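Local coordinates for response regulator FixJ (Bradyrhizobium japonicum, PDB 5XSO), which acts as the transcription-activating partner of the oxygen sensor FixL, inducing nifA and fixK when FixL activates it, at residues 28-31 with 32-35; 91-95 with 96-100; 120-123 with 124-128. One frame throughout, in Å; residues are numbered along the deposited sequence.

Interaction 1 (28-31 with 32-35); sequences DSLN and FLLD
Leu30 and Leu33 run alongside each other in the same direction on one face of the helix, their CD2 methyls meeting at 3.8 Å. Leu33 reaches this place from an unusual start: its CG sits between the backbone N and the carbonyl carbon (chi1 79°), which brings both CG and CD2 to 3.6 Å from Ser29 O. One residue further on, Leu34 folds back along the helix, with its CG 3.1 Å from Leu30 O, the same oxygen that accepts the Leu34 N-H at 2.9 Å. Three leucines are thus buried together against a regular alpha-helical backbone, whose Leu33 N to Ser29 O bond is nearly straight (171°).

The other side of the helix is much looser. Asp28, Ser29, Phe32 and Asp35 are exposed, the Phe32 ring leads away from the preceding turn, and one glycerol bonds to Asp28 OD1 and Asn31 ND2 and another to Ser29 OG, both probably from the crystallisation liquor.

Helix 24-36 connects strands 16-20 and 40-44 in a beta-alpha-beta unit of the receiver domain. Leu30 and Leu34 rest on Val19, Leu34 also touches Ile17 and Val41, and Leu30, Leu33 and Leu34 all pack against helix 119-138.

Interaction 2 (91-95 with 96-100); sequences IMTGH and GDVPL
Beyond strand 89-93 the backbone curls through a short 3-10 turn into helix 98-106, with Asp97 N bonded to Gly94 O at 3.1 Å and Val98 N to His95 O at 3.3 Å.

The Thr93 side chain leaves its CA toward this turn. Its OG1, anti to the backbone N (chi1 180°), donates to Gly94 O at 2.8 Å, in the carbonyl plane and on a lone pair, so that one oxygen accepts from both the threonine hydroxyl and the Asp97 amide. The same OG1 lies 3.1 Å from Asp97 CB, while the CG2 methyls of Thr93 and Val98 meet at 3.9 Å, the two side chains crossing at about a right angle. His95 turns its ring over the next peptide, with Gly96 N over one face, 3.2 Å from CG.

Asp97 occupies the N-cap position without making a capping bond. Its carboxylate is held instead by a water, which accepts from Gly94 N and donates to Asp97 OD2 at 2.6 Å, and by a salt bridge from OD1 to Arg67, a probable magnesium-site residue.

A threonine at the carboxyl end of strand 89-93, the fourth along the chain in a parallel sheet, followed by a loop into the next helix, is characteristic of CheY-like receiver domains, where this edge borders the phosphorylation site.

Interaction 3 (120-123 with 124-128); sequences DRLT and AMIES
Leu122 turns its CG anti to the backbone N (chi1 -180°) and Ile126 sets its CG1 anti to the carbonyl carbon (chi1 -72°), which brings the two branched ends together one turn apart on helix 119-138, the last helix of the receiver domain's alternating beta-alpha fold. Ile126 CD1 is 3.7 Å from Leu122 CG, and it meets the Leu122 CD1 methyl almost as closely. The two chains cross obliquely. Ile126 CG1 lies 3.3 Å from Leu122 O, the oxygen that also accepts the Ile126 N-H at 2.8 Å.

This i to i+4 pair forms part of the buried face of the helix. Leu122 and Ile126 both touch Leu90 of strand 89-93; Leu122 packs on Leu30, Ile126 on Leu34 and Phe39. An alanine in place of Ile126 lacks the CD1 that meets Leu122, and a gap would probably open between Leu122, Leu90, Leu34 and Phe39.

Thr123 packs on Leu33 and Phe39, and its O accepts the Glu127 N-H at 2.9 Å. The Glu127 carboxylate makes long, weak ion pairs with Arg131 and Lys14.

On another side, Met125 and Arg121 repeat the four-residue spacing. Met125 is buried and rests on Leu113 and Leu90, whereas Arg121 is exposed and bends at chi2 (97°). That bend carries its guanidinium forward along the helix, toward the next turn, and Met125 CE ends 3.6 Å from Arg121 NH1.

How the interactions relate
The three interactions follow one another along the chain within the receiver domain, and none involves the DNA-binding helices. Interactions 1 and 3 are neighbours, their centres about 13 Å apart, because helices 24-36 and 119-138 pack on the same face of the parallel sheet: Leu30 CD2 meets Leu122 CD2 at 3.5 Å and Leu34 CD2 meets Ile126 CD1 at 3.6 Å. Interaction 2 is centred about 21 Å from interaction 1, yet Met92 CE touches Leu30 CD1 at 3.8 Å. Interactions 2 and 3, centres about 18 Å apart, do not touch. Leu30 thus touches helix 119-138 and strand 89-93, its side chain about 5 Å from that of Asp21, a probable magnesium ligand.

Interaction 1 (28-31 with 32-35)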
loop_
_atom_site.group_PDB
_atom_site.type_symbol
_atom_site.label_atom_id
_atom_site.label_comp_id
_atom_site.label_asym_id
_atom_site.label_seq_id
_atom_site.Cartn_x
_atom_site.Cartn_y
_atom_site.Cartn_z
ATOM N N ASP A 28 17.004 3.072 -21.350
ATOM C CA ASP A 28 16.618 3.199 -22.757
ATOM C C ASP A 28 15.830 1.986 -23.235
ATOM O O ASP A 28 14.849 2.122 -23.976
ATOM C CB ASP A 28 17.848 3.370 -23.667
ATOM C CG ASP A 28 18.419 4.772 -23.647
ATOM O OD1 ASP A 28 17.749 5.698 -23.153
ATOM O OD2 ASP A 28 19.574 4.894 -24.102
ATOM N N SER A 29 16.287 0.790 -22.876
ATOM C CA SER A 29 15.645 -0.441 -23.344
ATOM C C SER A 29 14.243 -0.617 -22.753
ATOM O O SER A 29 13.305 -1.021 -23.461
ATOM C CB SER A 29 16.528 -1.650 -22.926
ATOM O OG SER A 29 15.919 -2.870 -23.301
ATOM N N LEU A 30 14.090 -0.363 -21.444
ATOM C CA LEU A 30 12.760 -0.353 -20.834
ATOM C C LEU A 30 11.878 0.724 -21.440
ATOM O O LEU A 30 10.688 0.490 -21.676
ATOM C CB LEU A 30 12.865 -0.137 -19.328
ATOM C CG LEU A 30 13.572 -1.348 -18.710
ATOM C CD1 LEU A 30 13.738 -1.071 -17.231
ATOM C CD2 LEU A 30 12.759 -2.594 -18.927
ATOM N N ASN A 31 12.420 1.937 -21.588
ATOM C CA ASN A 31 11.645 3.044 -22.163
ATOM C C ASN A 31 11.023 2.560 -23.473
ATOM O O ASN A 31 9.810 2.686 -23.706
ATOM C CB ASN A 31 12.577 4.258 -22.367
ATOM C CG ASN A 31 11.860 5.644 -22.268
ATOM O OD1 ASN A 31 10.660 5.729 -22.042
ATOM N ND2 ASN A 31 12.624 6.735 -22.482
ATOM N N PHE A 32 11.848 1.973 -24.325
ATOM C CA PHE A 32 11.370 1.597 -25.653
ATOM C C PHE A 32 10.326 0.479 -25.581
ATOM O O PHE A 32 9.230 0.595 -26.170
ATOM C CB PHE A 32 12.546 1.205 -26.548
ATOM C CG PHE A 32 12.179 1.159 -28.004
ATOM C CD1 PHE A 32 11.853 -0.064 -28.607
ATOM C CD2 PHE A 32 12.087 2.355 -28.752
ATOM C CE1 PHE A 32 11.481 -0.088 -30.001
ATOM C CE2 PHE A 32 11.690 2.344 -30.148
ATOM C CZ PHE A 32 11.406 1.113 -30.745
ATOM N N LEU A 33 10.644 -0.618 -24.898
ATOM C CA LEU A 33 9.731 -1.761 -24.905
ATOM C C LEU A 33 8.405 -1.472 -24.194
ATOM O O LEU A 33 7.385 -2.093 -24.514
ATOM C CB LEU A 33 10.405 -2.989 -24.255
ATOM C CG LEU A 33 10.507 -3.120 -22.733
ATOM C CD1 LEU A 33 9.241 -3.735 -22.056
ATOM C CD2 LEU A 33 11.769 -4.011 -22.316
ATOM N N LEU A 34 8.404 -0.643 -23.147
ATOM C CA LEU A 34 7.139 -0.375 -22.476
ATOM C C LEU A 34 6.237 0.478 -23.374
ATOM O O LEU A 34 5.007 0.308 -23.387
ATOM C CB LEU A 34 7.427 0.331 -21.153
ATOM C CG LEU A 34 8.182 -0.587 -20.145
ATOM C CD1 LEU A 34 8.639 0.281 -18.945
ATOM C CD2 LEU A 34 7.275 -1.694 -19.700
ATOM N N ASP A 35 6.842 1.405 -24.115
ATOM C CA ASP A 35 6.045 2.212 -25.035
ATOM C C ASP A 35 5.406 1.335 -26.101
ATOM O O ASP A 35 4.232 1.523 -26.450
ATOM C CB ASP A 35 6.899 3.281 -25.699
ATOM C CG ASP A 35 6.043 4.182 -26.601
ATOM O OD1 ASP A 35 5.136 4.848 -26.087
ATOM O OD2 ASP A 35 6.233 4.103 -27.814
#

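Interaction 2 (91-95 with 96-100)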
loop_
_atom_site.group_PDB
_atom_site.type_symbol
_atom_site.label_atom_id
_atom_site.label_comp_id
_atom_site.label_asym_id
_atom_site.label_seq_id
_atom_site.Cartn_x
_atom_site.Cartn_y
_atom_site.Cartn_z
ATOM N N ILE A 91 11.020 -6.102 -9.105
ATOM C CA ILE A 91 12.456 -5.974 -8.885
ATOM C C ILE A 91 13.187 -6.696 -10.003
ATOM O O ILE A 91 12.923 -7.884 -10.246
ATOM C CB ILE A 91 12.857 -6.566 -7.518
ATOM C CG1 ILE A 91 12.128 -5.836 -6.374
ATOM C CG2 ILE A 91 14.371 -6.575 -7.376
ATOM C CD1 ILE A 91 12.508 -4.397 -6.260
ATOM N N MET A 92 14.098 -5.980 -10.697
ATOM C CA MET A 92 14.989 -6.542 -11.706
ATOM C C MET A 92 16.325 -6.877 -11.047
ATOM O O MET A 92 16.830 -6.096 -10.248
ATOM C CB MET A 92 15.238 -5.568 -12.874
ATOM C CG MET A 92 13.966 -5.079 -13.481
ATOM S SD MET A 92 14.434 -3.969 -14.844
ATOM C CE MET A 92 14.784 -2.514 -13.874
ATOM N N THR A 93 16.896 -8.033 -11.375
ATOM C CA THR A 93 18.078 -8.465 -10.623
ATOM C C THR A 93 18.943 -9.378 -11.482
ATOM O O THR A 93 18.433 -10.182 -12.283
ATOM C CB THR A 93 17.687 -9.205 -9.303
ATOM O OG1 THR A 93 18.885 -9.611 -8.606
ATOM C CG2 THR A 93 16.837 -10.477 -9.578
ATOM N N GLY A 94 20.276 -9.284 -11.297
ATOM C CA GLY A 94 21.155 -10.337 -11.789
ATOM C C GLY A 94 21.031 -11.578 -10.900
ATOM O O GLY A 94 20.479 -11.512 -9.798
ATOM N N HIS A 95 21.536 -12.737 -11.364
ATOM C CA HIS A 95 21.297 -13.948 -10.582
ATOM C C HIS A 95 21.958 -13.851 -9.223
ATOM O O HIS A 95 21.439 -14.406 -8.261
ATOM C CB HIS A 95 21.759 -15.257 -11.295
ATOM C CG HIS A 95 23.233 -15.510 -11.285
ATOM N ND1 HIS A 95 23.807 -16.591 -10.627
ATOM C CD2 HIS A 95 24.249 -14.842 -11.876
ATOM C CE1 HIS A 95 25.113 -16.572 -10.822
ATOM N NE2 HIS A 95 25.405 -15.526 -11.580
ATOM N N GLY A 96 23.084 -13.139 -9.126
ATOM C CA GLY A 96 23.777 -13.063 -7.841
ATOM C C GLY A 96 22.996 -12.337 -6.770
ATOM O O GLY A 96 23.228 -12.563 -5.576
ATOM N N ASP A 97 22.041 -11.501 -7.163
ATOM C CA ASP A 97 21.302 -10.700 -6.200
ATOM C C ASP A 97 19.897 -11.204 -5.979
ATOM O O ASP A 97 19.092 -10.514 -5.363
ATOM C CB ASP A 97 21.275 -9.248 -6.677
ATOM C CG ASP A 97 22.638 -8.626 -6.645
ATOM O OD1 ASP A 97 23.366 -8.869 -5.621
ATOM O OD2 ASP A 97 22.931 -7.848 -7.568
ATOM N N VAL A 98 19.572 -12.380 -6.526
ATOM C CA VAL A 98 18.255 -12.972 -6.312
ATOM C C VAL A 98 17.907 -13.002 -4.816
ATOM O O VAL A 98 16.754 -12.734 -4.438
ATOM C CB VAL A 98 18.210 -14.350 -6.999
ATOM C CG1 VAL A 98 17.080 -15.179 -6.540
ATOM C CG2 VAL A 98 18.034 -14.052 -8.524
ATOM N N PRO A 99 18.848 -13.317 -3.930
ATOM C CA PRO A 99 18.478 -13.324 -2.499
ATOM C C PRO A 99 18.070 -11.962 -1.975
ATOM O O PRO A 99 17.242 -11.888 -1.061
ATOM C CB PRO A 99 19.742 -13.835 -1.803
ATOM C CG PRO A 99 20.454 -14.713 -2.892
ATOM C CD PRO A 99 20.200 -13.876 -4.156
ATOM N N LEU A 100 18.666 -10.890 -2.489
ATOM C CA LEU A 100 18.220 -9.546 -2.118
ATOM C C LEU A 100 16.816 -9.285 -2.646
ATOM O O LEU A 100 15.949 -8.748 -1.932
ATOM C CB LEU A 100 19.218 -8.541 -2.671
ATOM C CG LEU A 100 19.114 -7.062 -2.309
ATOM C CD1 LEU A 100 18.903 -6.886 -0.820
ATOM C CD2 LEU A 100 20.414 -6.414 -2.758
HETATM O O HOH W 1 21.807 -7.462 -9.876
#

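Interaction 3 (120-123 with 124-128)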
loop_
_atom_site.group_PDB
_atom_site.type_symbol
_atom_site.label_atom_id
_atom_site.label_comp_id
_atom_site.label_asym_id
_atom_site.label_seq_id
_atom_site.Cartn_x
_atom_site.Cartn_y
_atom_site.Cartn_z
ATOM N N ASP A 120 8.250 -9.517 -23.176
ATOM C CA ASP A 120 6.865 -9.896 -22.903
ATOM C C ASP A 120 6.690 -10.464 -21.513
ATOM O O ASP A 120 5.571 -10.426 -20.969
ATOM C CB ASP A 120 6.372 -10.923 -23.919
ATOM C CG ASP A 120 6.054 -10.327 -25.275
ATOM O OD1 ASP A 120 6.121 -9.066 -25.514
ATOM O OD2 ASP A 120 5.760 -11.166 -26.152
ATOM N N ARG A 121 7.751 -11.048 -20.935
ATOM C CA ARG A 121 7.652 -11.499 -19.558
ATOM C C ARG A 121 7.457 -10.315 -18.615
ATOM O O ARG A 121 6.663 -10.399 -17.660
ATOM C CB ARG A 121 8.903 -12.294 -19.174
ATOM C CG ARG A 121 8.896 -12.786 -17.747
ATOM C CD ARG A 121 8.430 -14.164 -17.656
ATOM N NE ARG A 121 8.942 -14.813 -16.448
ATOM C CZ ARG A 121 8.275 -14.881 -15.299
ATOM N NH1 ARG A 121 7.071 -14.328 -15.207
ATOM N NH2 ARG A 121 8.808 -15.501 -14.243
ATOM N N LEU A 122 8.174 -9.212 -18.859
ATOM C CA LEU A 122 7.972 -8.013 -18.042
ATOM C C LEU A 122 6.562 -7.469 -18.234
ATOM O O LEU A 122 5.872 -7.155 -17.261
ATOM C CB LEU A 122 8.984 -6.926 -18.407
ATOM C CG LEU A 122 8.874 -5.618 -17.617
ATOM C CD1 LEU A 122 8.837 -5.863 -16.071
ATOM C CD2 LEU A 122 10.030 -4.687 -18.075
ATOM N N THR A 123 6.110 -7.334 -19.491
ATOM C CA THR A 123 4.843 -6.626 -19.662
ATOM C C THR A 123 3.682 -7.463 -19.122
ATOM O O THR A 123 2.770 -6.919 -18.486
ATOM C CB THR A 123 4.621 -6.207 -21.125
ATOM O OG1 THR A 123 4.786 -7.332 -21.977
ATOM C CG2 THR A 123 5.602 -5.082 -21.564
ATOM N N ALA A 124 3.744 -8.794 -19.258
ATOM C CA ALA A 124 2.743 -9.647 -18.617
ATOM C C ALA A 124 2.781 -9.524 -17.098
ATOM O O ALA A 124 1.741 -9.594 -16.427
ATOM C CB ALA A 124 2.960 -11.112 -19.001
ATOM N N MET A 125 3.976 -9.425 -16.522
ATOM C CA MET A 125 4.058 -9.295 -15.077
ATOM C C MET A 125 3.492 -7.963 -14.630
ATOM O O MET A 125 2.858 -7.876 -13.570
ATOM C CB MET A 125 5.516 -9.456 -14.634
ATOM C CG MET A 125 5.775 -9.400 -13.131
ATOM S SD MET A 125 7.566 -9.690 -12.856
ATOM C CE MET A 125 7.689 -11.420 -13.241
ATOM N N ILE A 126 3.753 -6.905 -15.402
ATOM C CA ILE A 126 3.220 -5.598 -15.059
ATOM C C ILE A 126 1.706 -5.630 -15.121
ATOM O O ILE A 126 1.026 -5.073 -14.254
ATOM C CB ILE A 126 3.784 -4.521 -16.012
ATOM C CG1 ILE A 126 5.268 -4.260 -15.703
ATOM C CG2 ILE A 126 2.915 -3.201 -15.932
ATOM C CD1 ILE A 126 5.994 -3.432 -16.877
ATOM N N GLU A 127 1.151 -6.238 -16.182
ATOM C CA GLU A 127 -0.308 -6.239 -16.317
ATOM C C GLU A 127 -0.958 -6.899 -15.121
ATOM O O GLU A 127 -1.982 -6.414 -14.606
ATOM C CB GLU A 127 -0.746 -6.952 -17.597
ATOM C CG GLU A 127 -0.944 -6.037 -18.750
ATOM C CD GLU A 127 -1.697 -6.719 -19.872
ATOM O OE1 GLU A 127 -1.107 -6.875 -20.965
ATOM O OE2 GLU A 127 -2.871 -7.110 -19.644
ATOM N N SER A 128 -0.369 -7.994 -14.650
ATOM C CA SER A 128 -0.914 -8.696 -13.502
ATOM C C SER A 128 -0.792 -7.859 -12.239
ATOM O O SER A 128 -1.743 -7.763 -11.460
ATOM C CB SER A 128 -0.209 -10.040 -13.348
ATOM O OG SER A 128 -0.469 -10.639 -12.094
#